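Local coordinates for protein NADH oxidase (Thermus thermophilus, PDB 6RVB) that uses NADH and a bound FAD to reduce coenzyme A disulfide, as a flavoprotein of the pyridine nucleotide-disulfide oxidoreductase family, at residues G129-L133 / D235-L239; W208-E214 / V225-E229; G350-K354 / V378-G382; V323-A327 / A337-L341; E24-L28 / I313-E317. All coordinates share one frame. Residue numbers count along the deposited sequence, not the author numbering.

Contact 1: residues G129-L133 / D235-L239. With FAD (flavin-adenine dinucleotide), chain E.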
# COMPACT_ATOMS: atom_id res chain seq x y z
N GLY A 129 24.54 -15.79 -29.88
CA GLY A 129 24.21 -14.73 -28.95
C GLY A 129 22.77 -14.74 -28.55
O GLY A 129 22.17 -13.71 -28.29
N VAL A 130 22.18 -15.92 -28.54
CA VAL A 130 20.76 -16.03 -28.19
C VAL A 130 20.71 -16.50 -26.75
O VAL A 130 21.33 -17.48 -26.40
CB VAL A 130 20.07 -17.05 -29.08
CG1 VAL A 130 18.70 -17.15 -28.69
CG2 VAL A 130 20.18 -16.63 -30.52
N TYR A 131 19.99 -15.77 -25.92
CA TYR A 131 19.94 -16.07 -24.49
C TYR A 131 18.56 -16.27 -23.84
O TYR A 131 17.50 -15.96 -24.39
CB TYR A 131 20.64 -14.95 -23.75
CG TYR A 131 22.08 -14.77 -24.10
CD1 TYR A 131 23.08 -15.48 -23.42
CD2 TYR A 131 22.47 -13.86 -25.03
CE1 TYR A 131 24.43 -15.30 -23.69
CE2 TYR A 131 23.81 -13.68 -25.31
CZ TYR A 131 24.78 -14.41 -24.65
OH TYR A 131 26.06 -14.23 -25.00
N THR A 132 18.61 -16.74 -22.61
CA THR A 132 17.41 -17.02 -21.82
C THR A 132 17.65 -16.53 -20.39
O THR A 132 18.79 -16.41 -19.98
CB THR A 132 17.26 -18.48 -21.89
OG1 THR A 132 16.06 -18.75 -22.58
CG2 THR A 132 17.30 -19.17 -20.52
N LEU A 133 16.63 -16.15 -19.63
CA LEU A 133 16.96 -15.55 -18.31
C LEU A 133 16.22 -16.17 -17.21
O LEU A 133 15.16 -15.71 -16.86
CB LEU A 133 16.55 -14.09 -18.21
CG LEU A 133 17.56 -13.20 -17.52
CD1 LEU A 133 16.91 -12.02 -16.82
CD2 LEU A 133 18.35 -13.97 -16.58
N ASP A 235 22.82 -8.11 -32.13
CA ASP A 235 23.92 -9.09 -31.81
C ASP A 235 23.74 -9.81 -30.47
O ASP A 235 24.55 -10.65 -30.09
CB ASP A 235 25.24 -8.41 -31.75
CG ASP A 235 25.19 -7.18 -30.91
OD1 ASP A 235 24.74 -6.07 -31.43
OD2 ASP A 235 25.58 -7.36 -29.74
N LEU A 236 22.67 -9.42 -29.77
CA LEU A 236 22.20 -10.11 -28.61
C LEU A 236 20.68 -10.14 -28.64
O LEU A 236 20.03 -9.07 -28.72
CB LEU A 236 22.74 -9.41 -27.36
CG LEU A 236 22.11 -9.27 -25.96
CD1 LEU A 236 21.32 -10.39 -25.66
CD2 LEU A 236 23.16 -9.28 -25.00
N VAL A 237 20.15 -11.37 -28.59
CA VAL A 237 18.74 -11.61 -28.46
C VAL A 237 18.44 -12.44 -27.21
O VAL A 237 19.08 -13.48 -27.00
CB VAL A 237 18.04 -12.15 -29.78
CG1 VAL A 237 18.94 -12.08 -30.96
CG2 VAL A 237 17.43 -13.49 -29.65
N LEU A 238 17.49 -11.91 -26.39
CA LEU A 238 16.86 -12.54 -25.21
C LEU A 238 15.49 -13.14 -25.54
O LEU A 238 14.61 -12.44 -26.06
CB LEU A 238 16.63 -11.51 -24.11
CG LEU A 238 16.08 -12.03 -22.76
CD1 LEU A 238 17.01 -12.85 -22.02
CD2 LEU A 238 15.81 -10.94 -21.83
N LEU A 239 15.29 -14.43 -25.25
CA LEU A 239 14.03 -15.13 -25.52
C LEU A 239 13.24 -15.07 -24.24
O LEU A 239 13.51 -15.74 -23.27
CB LEU A 239 14.32 -16.61 -25.88
CG LEU A 239 15.02 -16.77 -27.23
CD1 LEU A 239 15.16 -18.17 -27.54
CD2 LEU A 239 14.35 -16.04 -28.37
PA FAD E . 13.29 -22.57 -9.46
O1A FAD E . 12.91 -22.66 -11.03
O2A FAD E . 13.64 -21.24 -8.77
O5B FAD E . 14.53 -23.63 -9.10
C5B FAD E . 14.53 -25.04 -9.51
C4B FAD E . 15.93 -25.65 -9.44
O4B FAD E . 15.74 -27.04 -9.25
C3B FAD E . 16.74 -25.35 -10.69
O3B FAD E . 17.97 -24.58 -10.41
C2B FAD E . 17.09 -26.72 -11.10
O2B FAD E . 18.48 -26.56 -11.36
C1B FAD E . 16.75 -27.67 -9.91
N9A FAD E . 16.29 -28.99 -10.47
C8A FAD E . 15.41 -29.19 -11.50
N7A FAD E . 15.33 -30.49 -11.88
C5A FAD E . 16.17 -31.17 -11.06
C6A FAD E . 16.53 -32.61 -10.94
N6A FAD E . 15.90 -33.50 -11.77
N1A FAD E . 17.46 -32.94 -9.99
C2A FAD E . 18.01 -31.96 -9.18
N3A FAD E . 17.75 -30.61 -9.20
C4A FAD E . 16.82 -30.19 -10.13
N1 FAD E . 8.84 -13.84 -8.68
C2 FAD E . 8.19 -12.87 -7.97
O2 FAD E . 7.35 -13.18 -7.07
N3 FAD E . 8.48 -11.57 -8.20
C4 FAD E . 9.43 -11.14 -9.10
O4 FAD E . 9.72 -9.90 -9.32
C4X FAD E . 10.20 -12.17 -9.88
N5 FAD E . 11.16 -11.76 -10.78
C5X FAD E . 11.82 -12.74 -11.48
C6 FAD E . 12.81 -12.37 -12.43
C7 FAD E . 13.51 -13.36 -13.15
C7M FAD E . 14.55 -12.91 -14.14
C8 FAD E . 13.22 -14.83 -12.92
C8M FAD E . 13.93 -15.93 -13.67
C9 FAD E . 12.22 -15.20 -12.00
C9A FAD E . 11.49 -14.23 -11.25
N10 FAD E . 10.49 -14.65 -10.28
C10 FAD E . 9.83 -13.60 -9.60
C1' FAD E . 10.11 -16.07 -10.07
C2' FAD E . 11.06 -16.88 -9.24
O2' FAD E . 12.27 -17.10 -9.94
C3' FAD E . 10.49 -18.25 -9.01
O3' FAD E . 9.09 -18.16 -8.77
C4' FAD E . 11.24 -18.78 -7.77
O4' FAD E . 12.71 -18.81 -7.87
C5' FAD E . 10.64 -20.10 -7.25
O5' FAD E . 11.17 -21.26 -7.88
P FAD E . 11.21 -22.75 -7.26
O1P FAD E . 12.04 -22.78 -5.98
O2P FAD E . 10.00 -23.69 -7.43
O3P FAD E . 12.18 -23.30 -8.43

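Contact 2: residues W208-E214 / V225-E229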
# COMPACT_ATOMS: atom_id res chain seq x y z
N TRP A 208 7.78 -3.34 -31.22
CA TRP A 208 7.06 -3.93 -32.34
C TRP A 208 5.89 -4.81 -31.74
O TRP A 208 6.06 -5.62 -30.88
CB TRP A 208 7.95 -4.93 -33.16
CG TRP A 208 8.96 -4.53 -34.36
CD1 TRP A 208 9.42 -5.33 -35.52
CD2 TRP A 208 9.62 -3.33 -34.47
NE1 TRP A 208 10.35 -4.61 -36.29
CE2 TRP A 208 10.48 -3.38 -35.66
CE3 TRP A 208 9.61 -2.20 -33.69
CZ2 TRP A 208 11.26 -2.33 -36.02
CZ3 TRP A 208 10.41 -1.15 -34.04
CH2 TRP A 208 11.22 -1.21 -35.20
N THR A 209 4.71 -4.73 -32.29
CA THR A 209 3.62 -5.50 -31.81
C THR A 209 3.11 -6.41 -32.95
O THR A 209 3.44 -6.21 -34.11
CB THR A 209 2.61 -4.46 -31.53
OG1 THR A 209 2.52 -4.36 -30.12
CG2 THR A 209 1.21 -4.69 -32.31
N GLY A 210 2.31 -7.41 -32.64
CA GLY A 210 1.87 -8.31 -33.67
C GLY A 210 2.92 -8.84 -34.64
O GLY A 210 2.68 -8.91 -35.81
N VAL A 211 4.07 -9.24 -34.15
CA VAL A 211 5.21 -9.59 -34.97
C VAL A 211 5.25 -11.11 -35.11
O VAL A 211 4.97 -11.84 -34.18
CB VAL A 211 6.40 -9.12 -34.21
CG1 VAL A 211 7.71 -9.61 -34.80
CG2 VAL A 211 6.35 -7.70 -34.12
N LYS A 212 5.61 -11.60 -36.27
CA LYS A 212 5.77 -13.01 -36.41
C LYS A 212 7.25 -13.22 -36.52
O LYS A 212 7.78 -13.11 -37.58
CB LYS A 212 4.99 -13.52 -37.63
CG LYS A 212 4.53 -15.00 -37.56
CD LYS A 212 5.69 -16.01 -37.43
CE LYS A 212 5.26 -17.46 -37.28
NZ LYS A 212 4.17 -17.82 -38.21
N VAL A 213 7.96 -13.49 -35.43
CA VAL A 213 9.40 -13.71 -35.68
C VAL A 213 9.68 -14.97 -36.52
O VAL A 213 9.24 -16.04 -36.19
CB VAL A 213 10.19 -13.74 -34.39
CG1 VAL A 213 11.59 -14.19 -34.68
CG2 VAL A 213 10.18 -12.38 -33.76
N GLU A 214 10.41 -14.85 -37.61
CA GLU A 214 10.55 -15.98 -38.51
C GLU A 214 11.86 -16.72 -38.49
O GLU A 214 11.87 -17.91 -38.75
CB GLU A 214 10.26 -15.57 -39.92
CG GLU A 214 8.83 -15.63 -40.34
CD GLU A 214 8.51 -14.57 -41.39
OE1 GLU A 214 9.44 -13.79 -41.81
OE2 GLU A 214 7.31 -14.52 -41.80
N VAL A 225 17.65 -11.78 -36.72
CA VAL A 225 16.12 -11.62 -36.49
C VAL A 225 15.30 -11.06 -37.63
O VAL A 225 15.16 -9.87 -37.78
CB VAL A 225 15.51 -10.82 -35.15
CG1 VAL A 225 14.09 -11.36 -34.86
CG2 VAL A 225 16.30 -11.02 -33.87
N GLU A 226 14.69 -12.00 -38.35
CA GLU A 226 13.95 -11.79 -39.53
C GLU A 226 12.54 -11.93 -39.11
O GLU A 226 12.20 -12.94 -38.57
CB GLU A 226 14.34 -12.88 -40.51
CG GLU A 226 15.78 -12.71 -40.98
CD GLU A 226 16.24 -13.68 -42.06
OE1 GLU A 226 17.46 -13.58 -42.39
OE2 GLU A 226 15.43 -14.51 -42.53
N THR A 227 11.72 -10.92 -39.34
CA THR A 227 10.32 -10.96 -38.96
C THR A 227 9.40 -10.64 -40.12
O THR A 227 9.79 -9.96 -41.02
CB THR A 227 10.02 -9.96 -37.84
OG1 THR A 227 9.74 -8.70 -38.40
CG2 THR A 227 11.17 -9.79 -37.02
N SER A 228 8.17 -11.13 -40.05
CA SER A 228 7.04 -10.67 -40.89
C SER A 228 7.04 -9.14 -41.13
O SER A 228 6.53 -8.67 -42.13
CB SER A 228 5.70 -11.02 -40.23
OG SER A 228 5.49 -10.19 -39.11
N GLU A 229 7.58 -8.36 -40.21
CA GLU A 229 7.43 -6.91 -40.30
C GLU A 229 8.74 -6.23 -40.68
O GLU A 229 8.93 -5.03 -40.44
CB GLU A 229 6.94 -6.31 -38.96
CG GLU A 229 5.69 -6.96 -38.35
CD GLU A 229 4.38 -6.54 -39.07
OE1 GLU A 229 3.30 -6.71 -38.45
OE2 GLU A 229 4.43 -6.06 -40.23

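Contact 3: residues G350-K354 / V378-G382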
# COMPACT_ATOMS: atom_id res chain seq x y z
N GLY A 350 -16.96 -16.52 -18.19
CA GLY A 350 -18.39 -16.40 -18.10
C GLY A 350 -19.05 -15.40 -17.18
O GLY A 350 -20.24 -15.34 -17.12
N PHE A 351 -18.31 -14.63 -16.41
CA PHE A 351 -19.02 -13.78 -15.50
C PHE A 351 -19.66 -12.66 -16.30
O PHE A 351 -19.21 -12.34 -17.39
CB PHE A 351 -18.02 -13.17 -14.63
CG PHE A 351 -17.43 -14.07 -13.68
CD1 PHE A 351 -18.04 -14.25 -12.43
CD2 PHE A 351 -16.21 -14.68 -13.94
CE1 PHE A 351 -17.46 -15.06 -11.49
CE2 PHE A 351 -15.62 -15.50 -13.00
CZ PHE A 351 -16.25 -15.71 -11.79
N TRP A 352 -20.68 -12.03 -15.76
CA TRP A 352 -21.11 -10.85 -16.42
C TRP A 352 -20.32 -9.72 -15.86
O TRP A 352 -20.75 -9.03 -14.97
CB TRP A 352 -22.61 -10.62 -16.22
CG TRP A 352 -23.49 -11.58 -16.99
CD1 TRP A 352 -23.14 -12.79 -17.46
CD2 TRP A 352 -24.85 -11.37 -17.40
NE1 TRP A 352 -24.19 -13.36 -18.10
CE2 TRP A 352 -25.25 -12.51 -18.09
CE3 TRP A 352 -25.76 -10.32 -17.24
CZ2 TRP A 352 -26.52 -12.63 -18.66
CZ3 TRP A 352 -27.05 -10.45 -17.77
CH2 TRP A 352 -27.41 -11.59 -18.48
N ALA A 353 -19.14 -9.50 -16.42
CA ALA A 353 -18.19 -8.55 -15.84
C ALA A 353 -18.06 -7.17 -16.47
O ALA A 353 -18.29 -7.00 -17.60
CB ALA A 353 -16.87 -9.20 -15.79
N LYS A 354 -17.63 -6.19 -15.71
CA LYS A 354 -17.45 -4.85 -16.18
C LYS A 354 -16.11 -4.38 -15.63
O LYS A 354 -15.61 -4.92 -14.66
CB LYS A 354 -18.62 -3.96 -15.70
CG LYS A 354 -19.89 -4.07 -16.58
CD LYS A 354 -21.02 -3.21 -16.02
CE LYS A 354 -22.07 -2.85 -17.07
NZ LYS A 354 -21.48 -2.27 -18.34
N VAL A 378 -12.13 -4.67 -11.73
CA VAL A 378 -12.93 -5.61 -12.56
C VAL A 378 -13.97 -6.25 -11.65
O VAL A 378 -13.62 -6.85 -10.64
CB VAL A 378 -11.99 -6.68 -13.15
CG1 VAL A 378 -12.68 -7.68 -13.89
CG2 VAL A 378 -11.03 -6.01 -14.06
N TYR A 379 -15.25 -6.06 -11.91
CA TYR A 379 -16.30 -6.56 -10.99
C TYR A 379 -17.46 -7.28 -11.72
O TYR A 379 -17.51 -7.28 -12.93
CB TYR A 379 -16.85 -5.44 -10.13
CG TYR A 379 -17.34 -4.27 -10.92
CD1 TYR A 379 -16.46 -3.34 -11.52
CD2 TYR A 379 -18.65 -4.12 -11.12
CE1 TYR A 379 -16.95 -2.28 -12.27
CE2 TYR A 379 -19.14 -3.10 -11.85
CZ TYR A 379 -18.33 -2.17 -12.42
OH TYR A 379 -19.00 -1.16 -13.12
N GLU A 380 -18.36 -7.92 -10.98
CA GLU A 380 -19.49 -8.67 -11.51
C GLU A 380 -20.70 -7.77 -11.55
O GLU A 380 -20.92 -6.99 -10.65
CB GLU A 380 -19.79 -9.83 -10.61
CG GLU A 380 -20.68 -10.81 -11.23
CD GLU A 380 -20.87 -12.13 -10.49
OE1 GLU A 380 -21.26 -13.06 -11.22
OE2 GLU A 380 -20.69 -12.25 -9.25
N GLU A 381 -21.49 -7.82 -12.61
CA GLU A 381 -22.46 -6.80 -12.83
C GLU A 381 -23.43 -6.62 -11.70
O GLU A 381 -23.65 -5.49 -11.20
CB GLU A 381 -23.23 -7.15 -14.06
CG GLU A 381 -23.69 -5.95 -14.96
CD GLU A 381 -24.19 -6.48 -16.27
OE1 GLU A 381 -25.29 -7.06 -16.26
OE2 GLU A 381 -23.48 -6.42 -17.29
N GLY A 382 -24.06 -7.70 -11.28
CA GLY A 382 -25.17 -7.47 -10.36
C GLY A 382 -24.77 -7.39 -8.92
O GLY A 382 -25.09 -6.44 -8.22

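Contact 4: residues V323-A327 / A337-L341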
# COMPACT_ATOMS: atom_id res chain seq x y z
N VAL A 323 -4.19 -18.83 -3.68
CA VAL A 323 -3.76 -17.55 -4.16
C VAL A 323 -4.92 -16.86 -4.89
O VAL A 323 -5.99 -17.41 -5.18
CB VAL A 323 -2.58 -17.70 -5.08
CG1 VAL A 323 -1.53 -18.44 -4.37
CG2 VAL A 323 -3.00 -18.45 -6.38
N VAL A 324 -4.67 -15.62 -5.20
CA VAL A 324 -5.64 -14.87 -5.89
C VAL A 324 -5.01 -14.25 -7.21
O VAL A 324 -5.71 -13.71 -8.09
CB VAL A 324 -6.16 -13.94 -4.86
CG1 VAL A 324 -5.96 -12.56 -5.23
CG2 VAL A 324 -7.52 -14.24 -4.62
N GLY A 325 -3.69 -14.36 -7.35
CA GLY A 325 -2.98 -13.86 -8.51
C GLY A 325 -2.27 -12.53 -8.39
O GLY A 325 -2.00 -11.92 -9.39
N THR A 326 -1.96 -12.08 -7.18
CA THR A 326 -1.31 -10.77 -7.03
C THR A 326 0.10 -10.75 -7.58
O THR A 326 0.85 -11.66 -7.28
CB THR A 326 -1.27 -10.34 -5.57
OG1 THR A 326 -2.57 -10.54 -4.98
CG2 THR A 326 -0.83 -8.97 -5.41
N ALA A 327 0.42 -9.77 -8.43
CA ALA A 327 1.77 -9.61 -8.99
C ALA A 327 2.17 -8.18 -9.14
O ALA A 327 1.38 -7.38 -9.53
CB ALA A 327 1.89 -10.30 -10.28
N ALA A 337 0.93 -3.20 -10.88
CA ALA A 337 0.48 -4.32 -10.11
C ALA A 337 -0.90 -4.84 -10.49
O ALA A 337 -1.82 -4.07 -10.66
CB ALA A 337 0.59 -4.05 -8.70
N THR A 338 -1.07 -6.14 -10.60
CA THR A 338 -2.35 -6.71 -10.93
C THR A 338 -2.66 -7.78 -9.90
O THR A 338 -1.77 -8.20 -9.18
CB THR A 338 -2.36 -7.37 -12.37
OG1 THR A 338 -1.28 -8.34 -12.58
CG2 THR A 338 -2.24 -6.29 -13.37
N THR A 339 -3.90 -8.23 -9.88
CA THR A 339 -4.40 -9.19 -8.93
C THR A 339 -5.77 -9.65 -9.43
O THR A 339 -6.54 -8.85 -10.02
CB THR A 339 -4.52 -8.55 -7.53
OG1 THR A 339 -4.63 -9.59 -6.59
CG2 THR A 339 -5.78 -7.59 -7.34
N GLY A 340 -6.13 -10.90 -9.18
CA GLY A 340 -7.42 -11.34 -9.62
C GLY A 340 -7.43 -11.59 -11.11
O GLY A 340 -6.38 -11.79 -11.68
N LEU A 341 -8.62 -11.59 -11.71
CA LEU A 341 -8.82 -11.64 -13.18
C LEU A 341 -8.90 -10.26 -13.85
O LEU A 341 -9.43 -9.28 -13.30
CB LEU A 341 -10.14 -12.38 -13.49
CG LEU A 341 -10.62 -13.61 -12.69
CD1 LEU A 341 -11.94 -14.19 -13.07
CD2 LEU A 341 -9.60 -14.72 -12.88

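Contact 5: residues E24-L28 / I313-E317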
# COMPACT_ATOMS: atom_id res chain seq x y z
N GLU A 24 11.95 -27.02 12.59
CA GLU A 24 10.74 -27.17 13.27
C GLU A 24 10.88 -28.53 13.91
O GLU A 24 10.24 -28.85 14.91
CB GLU A 24 9.60 -27.00 12.25
CG GLU A 24 8.36 -26.50 12.83
CD GLU A 24 8.48 -25.15 13.47
OE1 GLU A 24 7.99 -25.01 14.62
OE2 GLU A 24 9.04 -24.24 12.81
N ASN A 25 11.75 -29.34 13.35
CA ASN A 25 12.02 -30.66 13.92
C ASN A 25 13.43 -31.14 13.63
O ASN A 25 13.68 -31.76 12.60
CB ASN A 25 11.03 -31.70 13.40
CG ASN A 25 11.47 -33.15 13.75
OD1 ASN A 25 12.44 -33.32 14.41
ND2 ASN A 25 10.74 -34.15 13.32
N PRO A 26 14.34 -30.85 14.53
CA PRO A 26 15.77 -31.01 14.24
C PRO A 26 16.18 -32.44 14.13
O PRO A 26 17.21 -32.76 13.56
CB PRO A 26 16.45 -30.33 15.41
CG PRO A 26 15.47 -29.30 15.86
CD PRO A 26 14.09 -29.92 15.62
N GLU A 27 15.35 -33.33 14.64
CA GLU A 27 15.59 -34.77 14.50
C GLU A 27 15.76 -35.22 13.07
O GLU A 27 16.36 -36.23 12.81
CB GLU A 27 14.44 -35.60 15.09
CG GLU A 27 14.40 -35.81 16.60
CD GLU A 27 15.76 -35.70 17.25
OE1 GLU A 27 16.38 -36.78 17.41
OE2 GLU A 27 16.22 -34.56 17.62
N LEU A 28 15.11 -34.52 12.15
CA LEU A 28 14.97 -34.92 10.77
C LEU A 28 16.32 -34.95 10.12
O LEU A 28 17.15 -34.11 10.40
CB LEU A 28 14.11 -33.86 10.07
CG LEU A 28 12.61 -34.12 10.06
CD1 LEU A 28 11.89 -32.92 9.47
CD2 LEU A 28 12.39 -35.33 9.21
N ILE A 313 5.74 -31.83 7.18
CA ILE A 313 6.72 -32.87 7.42
C ILE A 313 7.26 -32.89 8.82
O ILE A 313 7.32 -33.92 9.37
CB ILE A 313 7.92 -32.81 6.35
CG1 ILE A 313 7.44 -33.29 4.96
CG2 ILE A 313 9.06 -33.70 6.74
CD1 ILE A 313 8.33 -32.93 3.87
N ALA A 314 7.64 -31.76 9.37
CA ALA A 314 8.16 -31.76 10.72
C ALA A 314 7.10 -32.11 11.77
O ALA A 314 7.36 -32.11 12.97
CB ALA A 314 8.79 -30.39 11.03
N GLY A 315 5.88 -32.32 11.32
CA GLY A 315 4.72 -32.56 12.17
C GLY A 315 4.01 -31.39 12.78
O GLY A 315 3.26 -31.55 13.71
N ARG A 316 4.27 -30.20 12.33
CA ARG A 316 3.44 -29.11 12.71
C ARG A 316 2.18 -29.12 11.87
O ARG A 316 2.10 -29.81 10.85
CB ARG A 316 4.22 -27.85 12.47
CG ARG A 316 5.40 -27.78 13.25
CD ARG A 316 5.02 -27.28 14.59
NE ARG A 316 6.16 -27.33 15.51
CZ ARG A 316 6.66 -28.44 16.05
NH1 ARG A 316 6.14 -29.63 15.78
NH2 ARG A 316 7.69 -28.37 16.86
N GLU A 317 1.21 -28.34 12.30
CA GLU A 317 0.01 -28.15 11.56
C GLU A 317 0.17 -26.93 10.65
O GLU A 317 0.42 -25.84 11.12
CB GLU A 317 -1.18 -27.94 12.50
CG GLU A 317 -2.44 -27.45 11.80
CD GLU A 317 -3.54 -27.13 12.75
OE1 GLU A 317 -3.17 -26.58 13.85
OE2 GLU A 317 -4.75 -27.42 12.36

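Contact 1: residues G129-L133 / D235-L239
Residues 129-133 run parallel to 235-239 and pair with them as beta strands. At G129 the carbonyl O accepts a hydrogen bond from V237 N at 3.1 Å. A side chain here would clash with D235 O, so glycine fits this tight approach. V130 is bridged to V237. Its CA makes a CA-H...O contact with V237 O at 3.3 Å, and its CG1 packs on V237 CG2 at 4.0 Å and on L239 CD1 at 3.9 Å. Y131 bonds through both its N and its O to the one neighbouring strand: Y131 N donates to V237 O at 2.7 Å, and Y131 O accepts from L239 N at 2.8 Å. Its ring carbon CD2 lies 3.7 Å from L236 CD1. L133 CB touches L238 CD1 at 4.0 Å, while L133 O lies 3.4 Å from FAD C8M, a methyl of the isoalloxazine ring. The pair forms one edge of the parallel sheet of the NADH-binding Rossmann-type domain. Strand 130-131 is outermost, and strand 236-239 lies between it and strand 151-155. Helix 136-145 packs on Y131, helix 159-170 on L238, and helix 46-50 on L133.

Contact 2: residues W208-E214 / V225-E229
V225 opens the second segment with an apolar contact, its CG1 3.8 Å from V213 CG1. E226 follows with its carbonyl: E226 O accepts from E214 N at 2.8 Å. Its carboxylate pairs with R217. T227 faces V213 in a non-hydrogen-bonded antiparallel pair, CA to CA 4.4 Å, and T227 CB rests 3.8 Å from V211 CG1. T227 OG1 accepts from E229 N at 2.8 Å, which makes an ST turn. S228 bonds twice to K212. S228 N donates to K212 O at 3.2 Å, and S228 OG accepts from K212 N at 3.2 Å, so a side chain stands in for a strand carbonyl. E229 reaches the start of the other segment, with E229 CB 4.4 Å from W208 CD1. This is a beta hairpin at the edge of the NADH-binding domain, with the side chain of V213 about 4 Å from the bound NAD. Strand 226-227 lies between strands 213-215 and 230-231. Strand 174-178 touches W208, V213 and V225 through L178, and strand 151-155 also meets the two valines.

Contact 3: residues G350-K354 / V378-G382
Three backbone hydrogen bonds hold 350-354 to 378-382. K354 and Y379 form a hydrogen-bonded antiparallel pair: K354 N donates to Y379 O at 3.0 Å, and Y379 N donates to K354 O at 3.0 Å. The third bond, E381 N to W352 O at 2.8 Å, closes the ladder just past the bridge of A353 with E380. CA-H...O contacts add to it, with A353 CA 3.2 Å from Y379 O and V378 CA 3.5 Å from K354 O. W352 is the centre of an inverse gamma turn, which bends the chain as it enters the strand. G350 ends the preceding helix in a Schellman motif, at a positive phi that calls for glycine.

K354 and Y379 share one face of the sheet, A353 and E380 the other. K354 CB lies over the Y379 ring, 4.2 Å from its centroid, in a CH-pi contact. A353 packs on helix 343-348 and L387. E380 OE1 meets the F351 ring edge, 3.6 Å from CD1, while E380 OE2 bonds to T383. W352 offers its ring edge to E381, with CE3 3.4 Å from OE1.

The two strands form a hairpin at the edge of the dimerisation-domain sheet. The glutamates bring carboxylate oxygens to ring edges, and K354 lends CB to the Y379 face. No salt bridge links the segments, and the hold is by backbone bonds.

Contact 4: residues V323-A327 / A337-L341
The two segments run nearly antiparallel, 163° apart. Residues 323-326 are loop, and the strand begins at A327. There A327 and T338 form a hydrogen-bonded antiparallel pair: A327 N donates to T338 O at 2.8 Å, and T338 N donates to A327 O at 2.9 Å. CA-H...O contacts flank it, with T326 CA 3.4 Å from T338 O and A337 CA 3.2 Å from A327 O. At the other end G340 N makes a weak hydrogen bond to V324 O, 3.0 Å long. G325 and G340 both have positive phi, and in each a side chain would jam against the preceding carbonyl. Glycine is called for at both places.

Side chains add one polar link. T339 OG1 donates to T326 OG1 at 2.8 Å, where the CA atoms of T326 and T339 are 4.0 Å apart, the closest CA pair. T326 OG1 in turn bonds to the backbone O of D421 of the second subunit. The D421 carboxylate of that subunit also takes the amides of V324 and G325. V324 CG1 lies 3.5 Å from T339 OG1. A327 and T338 share a face on which Y159, an NAD-binding residue, packs.

This is the base of a beta hairpin, strands 327-331 and 334-340, in the antiparallel sheet of the dimerisation domain. It brings together the subunit interface and the NAD site, for the side chain of A327 lies about 4 Å from the bound NAD.

Contact 5: residues E24-L28 / I313-E317
The polar link is a salt bridge between E24 and R316. R316 NE lies 3.1 Å from E24 OE1, and the hydrogen bond within it is weak in angle. E24 OE2 makes a second salt bridge with K20, a residue that binds coenzyme A. The guanidinium of R316 also sets one face over E24 O. Apolar packing centres on A314. A314 CB lies 3.7 Å from E24 CB and 3.5 Å from N25 CB, so its small methyl lets the two helix ends approach. L28 CD1 then reaches I313 CG2 at 4.0 Å. Local turns shape both partners. A type I turn runs from N25 to L28, closed by L28 N to N25 O at 3.1 Å. G315 ends its helix with a Schellman motif. The contact joins the C-terminal ends of two helices of the FAD-binding domain. Helix 13-24 leads here into strand 29-34, and the chain after helix 299-313 runs on to strand 327-331. I313 also packs on strand 108-111 through H108 and V110.

How the contacts relate
Contacts 1 and 4 are buried, contacts 2 and 5 are partly buried, and contact 3 lies at the surface. Contacts 1 and 2 belong to the NADH-binding domain and touch through V237 CG1 and V225 CG2, 4.1 Å apart. One is parallel pairing across a long chain separation, the other a local hairpin. Contacts 3 and 4 share the five-stranded antiparallel sheet, at its two opposite edges, and meet where F351 CE2 is 3.9 Å from L341 CD1. Contact 5 stands apart, its centre about 53 Å from that of contact 2. It alone joins helix ends, and it relies on side chains where the other four rely mainly on backbone bonds.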